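Local coordinates for protein citrinin polyketide synthase (Monascus purpureus, PDB 5MPT) that builds the keto-aldehyde precursor of the mycotoxin citrinin from malonyl-CoA units, the chain here being its C-methylating methyltransferase domain, at residues P307-E318 with N373-S383. Sequence-based numbering, arbitrary orientation.
Sequences PDGFLLLLEMTE and NIQRLIIALAS. With EDO (1,2-ethanediol), chain D.
Phe310 CG sits between the backbone N and the carbonyl carbon (chi1 63°), while CG1 of Ile379 extends anti to the backbone N (chi1 -169°); together these torsions lay Ile379 CD1 over one face of the ring, 4.1 Å from its centroid, in a CH-pi contact. Ile17 of helix 14-26 touches both residues. Farther along the sheet face that carries Phe310 and Met316, Leu312 CD1 meets Ile379 CB at 4.0 Å, and Gln375, bent at chi2 (-143°), brings OE1 to 3.4 Å from Met316 CB. That amide is held from outside the pair: OE1 accepts from Asn286, and NE2 donates to the carbonyl of Ile182 and to Asn183. On the opposite face of the sheet Leu313 and Ile378 pack CB against CB at 4.0 Å, with Trp350 touching both. Paired backbone bonds join Leu311 to Ala380, Leu313 to Ile378 and Glu315 to Arg376. Past them, Ile374 O takes Thr317 N (2.8 Å) and Glu318 N from the same face of its plane, and Thr317 OG1 donates to Asn373 O from above the carbonyl plane (2.9 Å). At the far end Ser383 OG donates to Pro307 O. Glu315, on strand 309-316, bonds through OE1 to His289 ND1, both being active-site residues for methyl transfer; strands 309-316 and 375-381 are antiparallel neighbours in the seven-stranded mixed sheet (order 3-2-1-4-5-7-6) characteristic of the Rossmann-like class I methyltransferase fold.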
loop_
_atom_site.group_PDB
_atom_site.type_symbol
_atom_site.label_atom_id
_atom_site.label_comp_id
_atom_site.label_asym_id
_atom_site.label_seq_id
_atom_site.Cartn_x
_atom_site.Cartn_y
_atom_site.Cartn_z
ATOM N N PRO A 307 -24.176 -12.139 -0.903
ATOM C CA PRO A 307 -23.892 -13.030 -2.043
ATOM C C PRO A 307 -23.728 -12.302 -3.355
ATOM O O PRO A 307 -23.008 -12.793 -4.233
ATOM C CB PRO A 307 -25.133 -13.944 -2.084
ATOM C CG PRO A 307 -25.615 -13.952 -0.744
ATOM C CD PRO A 307 -25.329 -12.619 -0.131
ATOM N N ASP A 308 -24.387 -11.161 -3.529
ATOM C CA ASP A 308 -24.268 -10.394 -4.758
ATOM C C ASP A 308 -23.141 -9.361 -4.701
ATOM O O ASP A 308 -22.989 -8.582 -5.646
ATOM C CB ASP A 308 -25.606 -9.716 -5.113
ATOM C CG ASP A 308 -26.079 -8.719 -4.060
ATOM O OD1 ASP A 308 -25.303 -8.376 -3.181
ATOM O OD2 ASP A 308 -27.240 -8.257 -4.086
ATOM N N GLY A 309 -22.316 -9.380 -3.652
ATOM C CA GLY A 309 -21.312 -8.354 -3.443
ATOM C C GLY A 309 -19.930 -8.718 -3.958
ATOM O O GLY A 309 -19.686 -9.785 -4.525
ATOM N N PHE A 310 -18.989 -7.811 -3.689
ATOM C CA PHE A 310 -17.619 -8.041 -4.111
ATOM C C PHE A 310 -16.646 -7.274 -3.238
ATOM O O PHE A 310 -16.967 -6.245 -2.620
ATOM C CB PHE A 310 -17.380 -7.643 -5.575
ATOM C CG PHE A 310 -17.571 -6.193 -5.850
ATOM C CD1 PHE A 310 -18.786 -5.716 -6.275
ATOM C CD2 PHE A 310 -16.521 -5.311 -5.742
ATOM C CE1 PHE A 310 -18.977 -4.401 -6.535
ATOM C CE2 PHE A 310 -16.705 -3.971 -6.036
ATOM C CZ PHE A 310 -17.914 -3.514 -6.433
ATOM N N LEU A 311 -15.430 -7.787 -3.253
ATOM C CA LEU A 311 -14.264 -7.145 -2.680
ATOM C C LEU A 311 -13.488 -6.418 -3.771
ATOM O O LEU A 311 -13.194 -7.003 -4.815
ATOM C CB LEU A 311 -13.378 -8.197 -2.021
ATOM C CG LEU A 311 -11.953 -7.785 -1.584
ATOM C CD1 LEU A 311 -12.027 -6.727 -0.511
ATOM C CD2 LEU A 311 -11.240 -9.011 -1.085
ATOM N N LEU A 312 -13.085 -5.189 -3.479
ATOM C CA LEU A 312 -12.180 -4.424 -4.331
ATOM C C LEU A 312 -10.927 -4.135 -3.523
ATOM O O LEU A 312 -10.917 -3.235 -2.678
ATOM C CB LEU A 312 -12.829 -3.142 -4.834
ATOM C CG LEU A 312 -11.983 -2.425 -5.879
ATOM C CD1 LEU A 312 -11.860 -3.222 -7.158
ATOM C CD2 LEU A 312 -12.627 -1.105 -6.217
ATOM N N LEU A 313 -9.889 -4.909 -3.795
ATOM C CA LEU A 313 -8.567 -4.643 -3.246
ATOM C C LEU A 313 -7.828 -3.600 -4.073
ATOM O O LEU A 313 -7.916 -3.563 -5.311
ATOM C CB LEU A 313 -7.733 -5.918 -3.223
ATOM C CG LEU A 313 -8.202 -7.048 -2.337
ATOM C CD1 LEU A 313 -7.504 -8.328 -2.741
ATOM C CD2 LEU A 313 -7.888 -6.729 -0.873
ATOM N N LEU A 314 -7.098 -2.741 -3.382
ATOM C CA LEU A 314 -6.055 -1.935 -4.002
ATOM C C LEU A 314 -4.788 -2.391 -3.313
ATOM O O LEU A 314 -4.608 -2.111 -2.126
ATOM C CB LEU A 314 -6.291 -0.437 -3.814
ATOM C CG LEU A 314 -5.504 0.477 -4.765
ATOM C CD1 LEU A 314 -5.987 1.913 -4.651
ATOM C CD2 LEU A 314 -4.013 0.422 -4.518
ATOM N N GLU A 315 -3.966 -3.163 -4.020
ATOM C CA GLU A 315 -2.798 -3.793 -3.422
ATOM C C GLU A 315 -1.557 -3.547 -4.244
ATOM O O GLU A 315 -1.578 -3.627 -5.476
ATOM C CB GLU A 315 -3.000 -5.307 -3.281
ATOM C CG GLU A 315 -3.782 -5.684 -2.072
ATOM C CD GLU A 315 -2.953 -5.611 -0.813
ATOM O OE1 GLU A 315 -1.697 -5.573 -0.911
ATOM O OE2 GLU A 315 -3.558 -5.562 0.275
ATOM N N MET A 316 -0.469 -3.253 -3.542
ATOM C CA MET A 316 0.835 -3.187 -4.169
ATOM C C MET A 316 1.285 -4.602 -4.504
ATOM O O MET A 316 1.450 -5.438 -3.614
ATOM C CB MET A 316 1.819 -2.505 -3.232
ATOM C CG MET A 316 3.144 -2.262 -3.900
ATOM S SD MET A 316 4.210 -1.113 -3.016
ATOM C CE MET A 316 3.710 0.459 -3.739
ATOM N N THR A 317 1.451 -4.876 -5.792
ATOM C CA THR A 317 1.674 -6.227 -6.274
ATOM C C THR A 317 3.133 -6.475 -6.641
ATOM O O THR A 317 3.513 -7.623 -6.879
ATOM C CB THR A 317 0.741 -6.485 -7.472
ATOM O OG1 THR A 317 0.768 -5.344 -8.347
ATOM C CG2 THR A 317 -0.672 -6.700 -6.987
ATOM N N GLU A 318 3.946 -5.418 -6.706
ATOM C CA GLU A 318 5.381 -5.507 -6.922
ATOM C C GLU A 318 6.096 -4.669 -5.868
ATOM O O GLU A 318 5.631 -3.583 -5.502
ATOM C CB GLU A 318 5.689 -5.026 -8.336
ATOM C CG GLU A 318 7.039 -5.361 -8.893
ATOM C CD GLU A 318 7.097 -5.022 -10.370
ATOM O OE1 GLU A 318 7.688 -3.973 -10.710
ATOM O OE2 GLU A 318 6.514 -5.784 -11.179
ATOM N N ASN A 373 2.032 -2.688 -13.269
ATOM C CA ASN A 373 2.383 -3.866 -12.487
ATOM C C ASN A 373 2.704 -3.535 -11.038
ATOM O O ASN A 373 2.795 -4.456 -10.202
ATOM C CB ASN A 373 3.575 -4.596 -13.119
ATOM C CG ASN A 373 3.283 -5.070 -14.523
ATOM O OD1 ASN A 373 2.218 -5.616 -14.798
ATOM N ND2 ASN A 373 4.225 -4.832 -15.440
ATOM N N ILE A 374 2.784 -2.255 -10.685
ATOM C CA ILE A 374 3.246 -1.911 -9.336
ATOM C C ILE A 374 2.127 -2.070 -8.321
ATOM O O ILE A 374 2.330 -2.647 -7.244
ATOM C CB ILE A 374 3.833 -0.491 -9.295
ATOM C CG1 ILE A 374 5.041 -0.386 -10.229
ATOM C CG2 ILE A 374 4.216 -0.117 -7.877
ATOM C CD1 ILE A 374 5.484 1.049 -10.469
ATOM N N GLN A 375 0.966 -1.492 -8.607
ATOM C CA GLN A 375 -0.254 -1.739 -7.857
ATOM C C GLN A 375 -1.339 -2.149 -8.820
ATOM O O GLN A 375 -1.299 -1.849 -10.012
ATOM C CB GLN A 375 -0.735 -0.513 -7.082
ATOM C CG GLN A 375 0.394 0.175 -6.325
ATOM C CD GLN A 375 -0.050 0.699 -5.004
ATOM O OE1 GLN A 375 -0.395 -0.079 -4.106
ATOM N NE2 GLN A 375 -0.077 1.998 -4.853
ATOM N N ARG A 376 -2.343 -2.805 -8.259
ATOM C CA ARG A 376 -3.503 -3.221 -9.010
ATOM C C ARG A 376 -4.744 -3.022 -8.167
ATOM O O ARG A 376 -4.714 -3.171 -6.940
ATOM C CB ARG A 376 -3.411 -4.679 -9.422
ATOM C CG ARG A 376 -2.250 -4.985 -10.297
ATOM C CD ARG A 376 -2.346 -6.368 -10.866
ATOM N NE ARG A 376 -1.064 -6.779 -11.390
ATOM C CZ ARG A 376 -0.631 -6.555 -12.627
ATOM N NH1 ARG A 376 -1.401 -5.930 -13.534
ATOM N NH2 ARG A 376 0.601 -6.957 -12.954
ATOM N N LEU A 377 -5.856 -2.712 -8.839
ATOM C CA LEU A 377 -7.156 -3.043 -8.290
ATOM C C LEU A 377 -7.433 -4.508 -8.595
ATOM O O LEU A 377 -7.285 -4.966 -9.731
ATOM C CB LEU A 377 -8.271 -2.179 -8.863
ATOM C CG LEU A 377 -8.231 -0.664 -8.650
ATOM C CD1 LEU A 377 -9.365 0.017 -9.441
ATOM C CD2 LEU A 377 -8.285 -0.344 -7.181
ATOM N N ILE A 378 -7.825 -5.240 -7.575
ATOM C CA ILE A 378 -8.127 -6.662 -7.672
ATOM C C ILE A 378 -9.547 -6.797 -7.169
ATOM O O ILE A 378 -9.846 -6.471 -6.010
ATOM C CB ILE A 378 -7.162 -7.540 -6.851
ATOM C CG1 ILE A 378 -5.709 -7.280 -7.238
ATOM C CG2 ILE A 378 -7.475 -9.021 -7.044
ATOM C CD1 ILE A 378 -4.706 -7.921 -6.262
ATOM N N ILE A 379 -10.439 -7.184 -8.057
ATOM C CA ILE A 379 -11.842 -7.366 -7.702
ATOM C C ILE A 379 -12.114 -8.847 -7.523
ATOM O O ILE A 379 -11.580 -9.689 -8.267
ATOM C CB ILE A 379 -12.771 -6.724 -8.764
ATOM C CG1 ILE A 379 -14.202 -6.696 -8.238
ATOM C CG2 ILE A 379 -12.715 -7.475 -10.119
ATOM C CD1 ILE A 379 -15.135 -5.837 -9.114
ATOM N N ALA A 380 -12.954 -9.170 -6.531
ATOM C CA ALA A 380 -13.275 -10.550 -6.181
ATOM C C ALA A 380 -14.757 -10.626 -5.820
ATOM O O ALA A 380 -15.204 -10.007 -4.848
ATOM C CB ALA A 380 -12.387 -11.034 -5.047
ATOM N N LEU A 381 -15.511 -11.331 -6.638
ATOM C CA LEU A 381 -16.944 -11.461 -6.439
ATOM C C LEU A 381 -17.239 -12.578 -5.449
ATOM O O LEU A 381 -16.627 -13.656 -5.491
ATOM C CB LEU A 381 -17.639 -11.739 -7.768
ATOM C CG LEU A 381 -17.913 -10.537 -8.675
ATOM C CD1 LEU A 381 -16.685 -9.786 -9.035
ATOM C CD2 LEU A 381 -18.645 -11.013 -9.935
ATOM N N ALA A 382 -18.183 -12.309 -4.550
ATOM C CA ALA A 382 -18.533 -13.309 -3.538
ATOM C C ALA A 382 -19.069 -14.599 -4.143
ATOM O O ALA A 382 -18.845 -15.673 -3.569
ATOM C CB ALA A 382 -19.565 -12.761 -2.565
ATOM N N SER A 383 -19.826 -14.514 -5.250
ATOM C CA SER A 383 -20.418 -15.651 -5.939
ATOM C C SER A 383 -19.942 -15.728 -7.390
ATOM O O SER A 383 -19.492 -14.736 -7.975
ATOM C CB SER A 383 -21.948 -15.551 -5.942
ATOM O OG SER A 383 -22.457 -15.239 -4.660
HETATM C C1 EDO D . 6.230 -9.541 -3.377
HETATM O O1 EDO D . 5.885 -10.927 -3.442
HETATM C C2 EDO D . 5.487 -8.838 -4.503
HETATM O O2 EDO D . 5.578 -9.660 -5.672
HETATM O O HOH W 1 -21.071 -11.780 -5.985
HETATM O O HOH W 2 6.882 -3.347 -13.972
#